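Local coordinates for protein putative cell surface hydrolase (Lactobacillus plantarum, PDB 3LP5) that is probably a cell-surface hydrolase built on the alpha/beta-hydrolase fold, with a natural substrate that remains unidentified, at residues L166-I171 against D197-F202; T2-V7 against N59-V64; P11-S16 against N70-A75; F115-L120 against K153-Y158. All coordinates share one frame; numbering follows the deposited sequence.

Overall arrangement
An alpha/beta-hydrolase core illustrates how contact chemistry follows position in a fold. Interactions 1 and 2 belong to the same central sheet, their centres about 21 Å apart; each is partly buried and combines parallel backbone bonding with apolar side chains, interaction 1 at the outermost strand 201-206 and interaction 2 further in. Interaction 3 is a surface contact between two loops, polar and largely carried by water. Interaction 4, again partly buried, joins the ends of helices 107-118 and 150-157 through charge and ring stacking. It touches interaction 1 where Leu-116 packs on Leu-166, and interaction 3 through a long, weak ion pair between Lys-74 and Glu-154.

Interaction 1. Residues L166-I171 against D197-F202; sequences LTVYSI and DQVKHF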
# COMPACT_ATOMS: atom_id res chain seq x y z
N LEU A 166 4.72 3.80 13.48
CA LEU A 166 3.89 3.14 12.43
C LEU A 166 3.40 1.73 12.74
O LEU A 166 4.10 0.92 13.37
CB LEU A 166 4.66 3.12 11.08
CG LEU A 166 4.02 2.57 9.81
CD1 LEU A 166 2.80 3.34 9.34
CD2 LEU A 166 5.06 2.58 8.71
N THR A 167 2.20 1.42 12.26
CA THR A 167 1.59 0.10 12.33
C THR A 167 1.48 -0.41 10.92
O THR A 167 0.90 0.27 10.06
CB THR A 167 0.17 0.15 13.00
OG1 THR A 167 0.35 0.32 14.41
CG2 THR A 167 -0.53 -1.14 12.90
N VAL A 168 2.05 -1.60 10.67
CA VAL A 168 2.10 -2.18 9.36
C VAL A 168 1.39 -3.52 9.27
O VAL A 168 1.67 -4.45 10.08
CB VAL A 168 3.55 -2.35 8.83
CG1 VAL A 168 3.53 -2.94 7.39
CG2 VAL A 168 4.32 -0.98 8.89
N TYR A 169 0.49 -3.61 8.27
CA TYR A 169 -0.15 -4.90 7.84
C TYR A 169 0.32 -5.34 6.46
O TYR A 169 0.30 -4.53 5.50
CB TYR A 169 -1.67 -4.77 7.83
CG TYR A 169 -2.22 -4.30 9.15
CD1 TYR A 169 -2.62 -5.24 10.13
CD2 TYR A 169 -2.35 -2.94 9.42
CE1 TYR A 169 -3.12 -4.84 11.36
CE2 TYR A 169 -2.88 -2.51 10.67
CZ TYR A 169 -3.25 -3.48 11.61
OH TYR A 169 -3.71 -3.11 12.83
N SER A 170 0.83 -6.56 6.37
CA SER A 170 1.28 -7.09 5.11
C SER A 170 0.42 -8.34 4.76
O SER A 170 0.51 -9.35 5.45
CB SER A 170 2.76 -7.46 5.18
OG SER A 170 3.19 -8.09 3.94
N ILE A 171 -0.43 -8.22 3.74
CA ILE A 171 -1.23 -9.35 3.22
C ILE A 171 -0.41 -10.08 2.18
O ILE A 171 0.20 -9.43 1.31
CB ILE A 171 -2.51 -8.84 2.57
CG1 ILE A 171 -3.43 -8.19 3.66
CG2 ILE A 171 -3.23 -9.95 1.71
CD1 ILE A 171 -4.54 -7.28 3.08
N ASP A 197 10.69 -4.96 14.31
CA ASP A 197 11.63 -4.13 15.11
C ASP A 197 12.10 -2.79 14.50
O ASP A 197 12.96 -2.14 15.06
CB ASP A 197 12.80 -4.95 15.64
CG ASP A 197 12.38 -5.81 16.89
OD1 ASP A 197 11.20 -6.19 17.01
OD2 ASP A 197 13.22 -6.08 17.78
N GLN A 198 11.52 -2.39 13.37
CA GLN A 198 11.71 -1.03 12.87
C GLN A 198 10.46 -0.21 13.06
O GLN A 198 10.56 1.01 12.99
CB GLN A 198 12.10 -0.96 11.38
CG GLN A 198 13.47 -1.48 11.10
CD GLN A 198 14.58 -0.82 12.00
OE1 GLN A 198 14.56 0.38 12.27
NE2 GLN A 198 15.54 -1.62 12.43
N VAL A 199 9.30 -0.85 13.27
CA VAL A 199 8.03 -0.15 13.43
C VAL A 199 7.35 -0.67 14.72
O VAL A 199 7.69 -1.73 15.22
CB VAL A 199 7.12 -0.27 12.15
CG1 VAL A 199 7.85 0.23 10.86
CG2 VAL A 199 6.62 -1.70 11.95
N LYS A 200 6.39 0.08 15.25
CA LYS A 200 5.64 -0.30 16.46
C LYS A 200 4.97 -1.70 16.38
O LYS A 200 5.08 -2.50 17.31
CB LYS A 200 4.56 0.79 16.72
CG LYS A 200 4.05 0.86 18.15
CD LYS A 200 2.57 1.31 18.24
CE LYS A 200 2.33 2.81 18.03
NZ LYS A 200 3.50 3.66 18.42
N HIS A 201 4.25 -1.99 15.29
CA HIS A 201 3.62 -3.31 15.12
C HIS A 201 3.70 -3.70 13.69
O HIS A 201 3.47 -2.85 12.78
CB HIS A 201 2.12 -3.35 15.45
CG HIS A 201 1.74 -2.81 16.80
ND1 HIS A 201 1.99 -3.50 17.97
CD2 HIS A 201 1.06 -1.69 17.15
CE1 HIS A 201 1.52 -2.79 18.99
NE2 HIS A 201 0.95 -1.70 18.52
N PHE A 202 4.02 -4.99 13.47
CA PHE A 202 4.01 -5.59 12.14
C PHE A 202 3.15 -6.82 12.16
O PHE A 202 3.33 -7.68 13.04
CB PHE A 202 5.42 -5.96 11.72
CG PHE A 202 5.51 -6.65 10.39
CD1 PHE A 202 5.21 -5.97 9.22
CD2 PHE A 202 5.89 -7.99 10.33
CE1 PHE A 202 5.29 -6.59 7.99
CE2 PHE A 202 5.95 -8.63 9.11
CZ PHE A 202 5.69 -7.93 7.93
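Val-168 and His-201 make the firm backbone bond of this parallel strand pair: Val-168 N donates a hydrogen bond to O of His-201 over 2.8 Å, almost straight at 170°. Nearer the strand start, His-201 N reaches Leu-166 O only in a weak bond of 3.5 Å. A CA-H...O contact from Phe-202 CA to Val-168 O, 3.3 Å long, adds to the pairing.

Apolar contacts gather on the face that carries Val-168 and Phe-202, and the branches of Val-168 divide the work. Its CG2 meets CG2 of Val-199 at 3.9 Å, the two side chains crossing at about a right angle. Its CG1, set anti to the backbone N (chi1 -178°), lies in the plane of the Phe-202 ring at the edge, 3.9 Å from CD1. Further round that ring, Phe-202 CE1 comes within 3.9 Å of Ser-170 CB. Helix 191-195 packs here too, with Phe-195 against Val-168 and Lys-192 against Phe-202. An alanine in place of Phe-202 would probably open a gap beside Val-168 CG1 and Ser-170 CB and leave Lys-192 without its ring.

On the other face the chemistry turns polar. Thr-167 and His-201 point the same way side by side, and Thr-167 OG1 sits in the imidazole plane, 3.5 Å from CD2 at the ring edge, while CG of Lys-200 lies above one face, toward its rim.

Strand 201-206 ends the sheet of this alpha/beta-hydrolase fold. Backbone bonding continues from Val-168 to Thr-203, but where the strand begins its attachment probably owes much to the apolar face; on the other, Thr-167 is partly exposed and His-201 exposed.

Interaction 2. Residues T2-V7 against N59-V64; sequences TRMAPV and NEPFIV
Val-7 and Phe-62 pair in parallel with their CA atoms 4.9 Å apart, and backbone bonds run on both sides of this bridge. Val-7 N donates to Pro-61 O at 2.8 Å, and Ile-63 N donates to Val-7 O at 2.9 Å. Earlier in both segments, before either adopts regular strand geometry, Ala-5 N already bonds to Asn-59 O at 2.9 Å.

Pro-61 is the meeting point for the side chains of one flank. Met-4 crosses its ring at about a right angle: CG, anti to the backbone N (chi1 -175°), comes within 3.7 Å of Pro-61 CD, and SD rests near Pro-61 CG. The ring of Pro-6 joins from the same segment, its CB touching both Pro-61 CG and, at 3.6 Å, Ile-63 CD1. An alanine in place of Pro-61 would probably leave Met-4 CG and SD and Pro-6 CB facing a gap.

The two segments run into strands 7-10 and 62-67, neighbours in the central parallel part of the alpha/beta-hydrolase sheet. On the other flank Val-7 and Phe-62 lie side by side and point the same way, with Val-7 CB 3.9 Å from Phe-62 CD1. Val-7 CG2 also reaches the aliphatic part of Glu-60, meeting its CG at 3.9 Å. Outside the two segments, His-35 stacks on the Phe-62 ring, and Leu-27 of helix 17-30 packs against the same side chain.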
# COMPACT_ATOMS: atom_id res chain seq x y z
N THR A 2 -4.85 17.18 12.84
CA THR A 2 -5.85 17.76 11.92
C THR A 2 -7.09 16.88 11.73
O THR A 2 -7.06 15.68 11.99
CB THR A 2 -5.25 17.97 10.51
OG1 THR A 2 -4.78 16.69 10.01
CG2 THR A 2 -4.12 19.02 10.56
N ARG A 3 -8.18 17.49 11.26
CA ARG A 3 -9.42 16.75 11.07
C ARG A 3 -9.39 15.85 9.85
O ARG A 3 -9.94 14.76 9.91
CB ARG A 3 -10.64 17.67 11.07
CG ARG A 3 -11.11 17.98 12.49
CD ARG A 3 -12.19 17.00 13.08
NE ARG A 3 -12.69 17.57 14.34
CZ ARG A 3 -13.49 18.65 14.44
NH1 ARG A 3 -13.93 19.30 13.36
NH2 ARG A 3 -13.87 19.09 15.63
N MET A 4 -8.78 16.31 8.75
CA MET A 4 -8.63 15.45 7.56
C MET A 4 -7.47 14.48 7.78
O MET A 4 -6.36 14.93 8.19
CB MET A 4 -8.41 16.25 6.26
CG MET A 4 -8.36 15.40 4.97
SD MET A 4 -7.73 16.23 3.45
CE MET A 4 -6.29 16.98 4.13
N ALA A 5 -7.73 13.18 7.58
CA ALA A 5 -6.67 12.19 7.41
C ALA A 5 -6.97 11.29 6.22
O ALA A 5 -7.77 10.37 6.31
CB ALA A 5 -6.43 11.36 8.70
N PRO A 6 -6.32 11.54 5.09
CA PRO A 6 -6.69 10.87 3.85
C PRO A 6 -6.15 9.43 3.87
O PRO A 6 -5.28 9.14 4.67
CB PRO A 6 -6.02 11.71 2.79
CG PRO A 6 -4.79 12.30 3.50
CD PRO A 6 -5.18 12.46 4.94
N VAL A 7 -6.78 8.53 3.12
CA VAL A 7 -6.20 7.22 2.91
C VAL A 7 -5.53 7.28 1.50
O VAL A 7 -6.24 7.35 0.47
CB VAL A 7 -7.25 6.14 2.90
CG1 VAL A 7 -6.61 4.75 2.76
CG2 VAL A 7 -8.09 6.23 4.13
N ASN A 59 -13.58 14.01 6.13
CA ASN A 59 -12.50 13.80 7.09
C ASN A 59 -11.56 12.63 6.63
O ASN A 59 -10.47 12.49 7.14
CB ASN A 59 -13.08 13.38 8.45
CG ASN A 59 -13.95 14.47 9.11
OD1 ASN A 59 -13.84 15.69 8.82
ND2 ASN A 59 -14.81 14.01 10.07
N GLU A 60 -12.02 11.80 5.71
CA GLU A 60 -11.27 10.60 5.30
C GLU A 60 -11.34 10.33 3.79
O GLU A 60 -11.93 9.32 3.34
CB GLU A 60 -11.76 9.41 6.10
CG GLU A 60 -10.82 8.27 6.09
CD GLU A 60 -11.22 7.30 7.17
OE1 GLU A 60 -10.61 7.33 8.26
OE2 GLU A 60 -12.21 6.55 6.94
N PRO A 61 -10.78 11.27 2.99
CA PRO A 61 -10.86 11.05 1.56
C PRO A 61 -9.87 9.97 1.11
O PRO A 61 -8.83 9.76 1.75
CB PRO A 61 -10.46 12.42 0.98
CG PRO A 61 -9.61 13.05 2.07
CD PRO A 61 -10.22 12.59 3.34
N PHE A 62 -10.24 9.28 0.03
CA PHE A 62 -9.38 8.31 -0.62
C PHE A 62 -8.63 9.08 -1.68
O PHE A 62 -9.25 9.73 -2.54
CB PHE A 62 -10.22 7.22 -1.32
CG PHE A 62 -10.97 6.28 -0.38
CD1 PHE A 62 -10.68 6.21 0.99
CD2 PHE A 62 -11.95 5.41 -0.90
CE1 PHE A 62 -11.34 5.31 1.84
CE2 PHE A 62 -12.65 4.53 -0.04
CZ PHE A 62 -12.35 4.48 1.32
N ILE A 63 -7.32 9.01 -1.65
CA ILE A 63 -6.55 9.63 -2.71
C ILE A 63 -5.72 8.54 -3.44
O ILE A 63 -4.90 7.87 -2.80
CB ILE A 63 -5.68 10.73 -2.11
CG1 ILE A 63 -6.56 11.74 -1.34
CG2 ILE A 63 -4.91 11.44 -3.22
CD1 ILE A 63 -5.66 12.85 -0.60
N VAL A 64 -5.96 8.30 -4.75
CA VAL A 64 -5.18 7.31 -5.49
C VAL A 64 -4.05 8.08 -6.12
O VAL A 64 -4.28 9.12 -6.74
CB VAL A 64 -6.02 6.65 -6.62
CG1 VAL A 64 -5.16 5.64 -7.50
CG2 VAL A 64 -7.21 5.93 -6.01

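Interaction 3. Residues P11-S16 against N70-A75; sequences PGSSAS and NRDGKA
Asn-70 turns its amide group toward the backbone of Gly-12 and Ser-14, and two waters take up the distance between them. Its CG stands between the backbone N and the carbonyl carbon (chi1 61°), which places the amide beside the backbone of residues 12 to 14. The two ends of the amide then serve different waters: Asn-70 ND2 donates to water 1 at 2.6 Å, and OD1 accepts from water 2 at 3.2 Å. Water 1 continues to O of Gly-12, 2.7 Å away, whereas water 2 accepts from N of Ser-14 at 2.8 Å. Having a donor at one end and an acceptor at the other, the amide is probably restrained from flipping.

The loop 11-16 follows strand 7-10 and leads into helix 17-30. In alpha/beta hydrolases the loop after the corresponding strand commonly supplies part of the oxyanion hole; consistent with such a place, Gly-12 touches a probable GxSxG nucleophile elbow and Ser-16 packs on its Ser-106.

Ser-13 meets the other segment without water. A CA-H...O contact of 3.2 Å from Ser-13 CA to O of Asn-70 marks where the backbones meet. The Asp-72 carboxylate approaches through one oxygen: OD2 lies 3.3 Å from Ser-13 CB and accepts a weak bond of 3.4 Å from Ser-13 OG. That same OD2 also receives a weak hydrogen bond from Asn-107, next to Ser-106 in the elbow. Within the loop, Ser-16 N donates to O of Ser-13 at 3.0 Å, closing a turn round Ser-14 and Ala-15.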
# COMPACT_ATOMS: atom_id res chain seq x y z
N PRO A 11 -1.11 1.91 -6.51
CA PRO A 11 -1.27 0.62 -7.11
C PRO A 11 0.06 0.14 -7.73
O PRO A 11 1.08 0.77 -7.55
CB PRO A 11 -2.36 0.88 -8.17
CG PRO A 11 -1.96 2.27 -8.73
CD PRO A 11 -1.48 3.01 -7.43
N GLY A 12 0.06 -1.02 -8.36
CA GLY A 12 1.25 -1.62 -8.96
C GLY A 12 1.23 -1.53 -10.48
O GLY A 12 0.73 -0.57 -11.05
N SER A 13 1.75 -2.55 -11.14
CA SER A 13 1.81 -2.54 -12.60
C SER A 13 0.47 -2.86 -13.26
O SER A 13 -0.51 -3.23 -12.59
CB SER A 13 2.88 -3.53 -13.04
OG SER A 13 2.52 -4.83 -12.61
N SER A 14 0.40 -2.74 -14.58
CA SER A 14 -0.89 -2.87 -15.23
C SER A 14 -1.57 -4.26 -15.13
O SER A 14 -2.80 -4.32 -15.14
CB SER A 14 -0.93 -2.29 -16.65
OG SER A 14 -0.22 -3.10 -17.54
N ALA A 15 -0.78 -5.34 -15.03
CA ALA A 15 -1.32 -6.69 -14.79
C ALA A 15 -2.24 -6.73 -13.55
O ALA A 15 -3.23 -7.44 -13.52
CB ALA A 15 -0.19 -7.73 -14.64
N SER A 16 -1.94 -5.92 -12.55
CA SER A 16 -2.71 -5.97 -11.32
C SER A 16 -3.73 -4.81 -11.21
O SER A 16 -4.46 -4.70 -10.17
CB SER A 16 -1.73 -6.04 -10.11
OG SER A 16 -0.91 -4.88 -10.01
N ASN A 70 4.19 2.94 -14.81
CA ASN A 70 3.89 2.05 -13.67
C ASN A 70 4.51 0.67 -13.80
O ASN A 70 4.04 -0.29 -13.19
CB ASN A 70 2.36 1.90 -13.44
CG ASN A 70 1.64 1.31 -14.66
OD1 ASN A 70 2.22 1.16 -15.70
ND2 ASN A 70 0.38 1.00 -14.52
N ARG A 71 5.60 0.57 -14.56
CA ARG A 71 6.24 -0.72 -14.86
C ARG A 71 7.10 -1.31 -13.76
O ARG A 71 7.48 -0.63 -12.80
CB ARG A 71 7.11 -0.58 -16.12
CG ARG A 71 6.29 -0.42 -17.33
CD ARG A 71 7.18 -0.45 -18.50
NE ARG A 71 7.40 0.92 -18.88
CZ ARG A 71 8.49 1.61 -18.67
NH1 ARG A 71 9.56 1.03 -18.10
NH2 ARG A 71 8.50 2.89 -19.08
N ASP A 72 7.46 -2.59 -13.93
CA ASP A 72 8.05 -3.35 -12.83
C ASP A 72 9.50 -3.01 -12.77
O ASP A 72 10.01 -2.40 -13.68
CB ASP A 72 7.90 -4.86 -13.07
CG ASP A 72 6.55 -5.42 -12.61
OD1 ASP A 72 6.22 -6.57 -13.02
OD2 ASP A 72 5.79 -4.71 -11.88
N GLY A 73 10.15 -3.43 -11.68
CA GLY A 73 11.62 -3.51 -11.61
C GLY A 73 12.18 -2.35 -10.83
O GLY A 73 11.55 -1.26 -10.79
N LYS A 74 13.37 -2.56 -10.22
CA LYS A 74 14.00 -1.56 -9.36
C LYS A 74 14.18 -0.19 -10.04
O LYS A 74 13.92 0.83 -9.41
CB LYS A 74 15.33 -2.03 -8.82
CG LYS A 74 16.05 -1.03 -7.90
CD LYS A 74 17.31 -1.68 -7.40
CE LYS A 74 18.15 -0.87 -6.42
NZ LYS A 74 18.20 0.55 -6.77
N ALA A 75 14.64 -0.17 -11.29
CA ALA A 75 14.88 1.07 -11.95
C ALA A 75 13.58 1.93 -11.96
O ALA A 75 13.63 3.16 -11.75
CB ALA A 75 15.39 0.85 -13.31
O HOH W 1 -0.97 1.18 -12.26
O HOH W 2 2.59 -1.99 -16.07

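Interaction 4. Residues F115-L120 against K153-Y158; sequences FLERYL and KELYRY
Arg-118 lays its guanidinium flat on the ring of Tyr-158, the planes only 11° apart. Arg-118 CZ stands 3.9 Å from the centroid of the Tyr-158 ring, over the face, in a cation-pi contact. The bend at chi3 (86°) helps bring NE above the ring centre, and CD adds a CH-pi contact. At the guanidinium edge Arg-118 NH1 forms a salt bridge of 3.3 Å with OE2 of Glu-154, whose carboxylate plane is steeply turned, at 78°. Ring and acid thus take different parts of one cation.

The contact joins the C-terminal ends of two helices: 107-118, which follows the probable nucleophile elbow, and 150-157, which lies between strands 127-134 and 167-172, where many alpha/beta hydrolases carry lid insertions.

Deeper in, Glu-117 reaches toward the end of helix 150-157. Glu-117 CB lies 3.3 Å from O of Tyr-158, and Glu-117 OE1 comes within 3.5 Å of Tyr-158 CB. The 2.4 Å separation of Glu-117 OE2 from O of Leu-155 is doubtful as it stands, though a proton on the acid may account for it. Ile-194 packs on both Glu-117 and Leu-155, while Lys-74 offers Glu-154 OE1 a long, weak ion pair.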
# COMPACT_ATOMS: atom_id res chain seq x y z
N PHE A 115 9.55 5.38 -0.19
CA PHE A 115 9.15 6.76 0.14
C PHE A 115 9.22 6.98 1.67
O PHE A 115 9.77 8.00 2.10
CB PHE A 115 7.74 7.03 -0.37
CG PHE A 115 7.12 8.28 0.21
CD1 PHE A 115 7.40 9.52 -0.35
CD2 PHE A 115 6.32 8.21 1.33
CE1 PHE A 115 6.86 10.69 0.20
CE2 PHE A 115 5.81 9.39 1.92
CZ PHE A 115 6.08 10.61 1.34
N LEU A 116 8.71 6.00 2.46
CA LEU A 116 8.66 6.21 3.91
C LEU A 116 10.05 6.20 4.53
O LEU A 116 10.31 6.96 5.47
CB LEU A 116 7.77 5.21 4.61
CG LEU A 116 6.31 5.27 4.15
CD1 LEU A 116 5.66 4.03 4.72
CD2 LEU A 116 5.56 6.58 4.62
N GLU A 117 10.94 5.39 3.97
CA GLU A 117 12.31 5.25 4.51
C GLU A 117 13.15 6.48 4.18
O GLU A 117 13.98 6.87 5.00
CB GLU A 117 13.05 4.06 3.87
CG GLU A 117 12.52 2.74 4.27
CD GLU A 117 13.19 1.60 3.56
OE1 GLU A 117 13.67 1.79 2.46
OE2 GLU A 117 13.27 0.50 4.12
N ARG A 118 12.96 7.06 2.97
CA ARG A 118 13.85 8.10 2.44
C ARG A 118 13.27 9.51 2.32
O ARG A 118 14.02 10.50 2.48
CB ARG A 118 14.38 7.65 1.08
CG ARG A 118 15.11 6.31 1.15
CD ARG A 118 15.89 6.09 -0.11
NE ARG A 118 17.21 6.73 0.02
CZ ARG A 118 18.17 6.66 -0.90
NH1 ARG A 118 17.94 5.98 -2.02
NH2 ARG A 118 19.37 7.25 -0.68
N TYR A 119 11.96 9.62 2.05
CA TYR A 119 11.43 10.90 1.59
C TYR A 119 10.39 11.52 2.50
O TYR A 119 10.15 12.73 2.46
CB TYR A 119 10.86 10.74 0.17
CG TYR A 119 11.89 10.22 -0.82
CD1 TYR A 119 13.19 10.69 -0.78
CD2 TYR A 119 11.54 9.24 -1.79
CE1 TYR A 119 14.17 10.18 -1.67
CE2 TYR A 119 12.50 8.75 -2.67
CZ TYR A 119 13.79 9.23 -2.60
OH TYR A 119 14.73 8.82 -3.51
N LEU A 120 9.73 10.71 3.31
CA LEU A 120 8.70 11.31 4.19
C LEU A 120 9.29 12.35 5.18
O LEU A 120 8.64 13.40 5.45
CB LEU A 120 7.87 10.23 4.91
CG LEU A 120 6.90 10.76 5.98
CD1 LEU A 120 5.78 11.52 5.30
CD2 LEU A 120 6.37 9.67 6.90
N LYS A 153 17.90 -5.16 -1.21
CA LYS A 153 19.12 -4.56 -0.58
C LYS A 153 18.88 -3.09 -0.29
O LYS A 153 19.25 -2.61 0.78
CB LYS A 153 20.35 -4.75 -1.49
CG LYS A 153 20.89 -6.22 -1.42
CD LYS A 153 22.17 -6.39 -2.30
CE LYS A 153 22.50 -7.86 -2.55
NZ LYS A 153 23.68 -7.99 -3.48
N GLU A 154 18.19 -2.39 -1.20
CA GLU A 154 17.96 -0.98 -1.01
C GLU A 154 16.87 -0.78 0.06
O GLU A 154 17.07 0.02 0.94
CB GLU A 154 17.56 -0.30 -2.34
CG GLU A 154 17.27 1.22 -2.17
CD GLU A 154 16.74 1.94 -3.41
OE1 GLU A 154 16.11 1.33 -4.32
OE2 GLU A 154 16.90 3.15 -3.45
N LEU A 155 15.76 -1.51 0.01
CA LEU A 155 14.75 -1.40 1.10
C LEU A 155 15.31 -1.79 2.47
O LEU A 155 14.90 -1.21 3.48
CB LEU A 155 13.53 -2.25 0.84
CG LEU A 155 12.85 -1.97 -0.51
CD1 LEU A 155 11.78 -3.02 -0.83
CD2 LEU A 155 12.15 -0.59 -0.38
N TYR A 156 16.23 -2.75 2.52
CA TYR A 156 16.71 -3.19 3.84
C TYR A 156 17.71 -2.17 4.34
O TYR A 156 17.73 -1.79 5.51
CB TYR A 156 17.40 -4.54 3.68
CG TYR A 156 17.83 -5.20 4.94
CD1 TYR A 156 16.89 -5.71 5.84
CD2 TYR A 156 19.18 -5.36 5.24
CE1 TYR A 156 17.28 -6.38 7.04
CE2 TYR A 156 19.61 -6.02 6.44
CZ TYR A 156 18.64 -6.50 7.35
OH TYR A 156 19.06 -7.16 8.53
N ARG A 157 18.51 -1.65 3.42
CA ARG A 157 19.54 -0.69 3.81
C ARG A 157 18.95 0.58 4.45
O ARG A 157 19.58 1.20 5.32
CB ARG A 157 20.40 -0.26 2.60
CG ARG A 157 21.62 0.60 3.04
CD ARG A 157 22.22 1.46 1.90
NE ARG A 157 22.80 2.77 2.35
CZ ARG A 157 23.25 3.12 3.58
NH1 ARG A 157 23.26 2.29 4.64
NH2 ARG A 157 23.72 4.36 3.76
N TYR A 158 17.78 1.00 3.99
CA TYR A 158 17.22 2.22 4.53
C TYR A 158 16.09 2.01 5.54
O TYR A 158 15.38 2.97 5.89
CB TYR A 158 16.76 3.17 3.41
CG TYR A 158 17.92 3.61 2.59
CD1 TYR A 158 18.89 4.43 3.16
CD2 TYR A 158 18.10 3.13 1.28
CE1 TYR A 158 19.99 4.83 2.44
CE2 TYR A 158 19.21 3.53 0.54
CZ TYR A 158 20.13 4.38 1.14
OH TYR A 158 21.23 4.79 0.48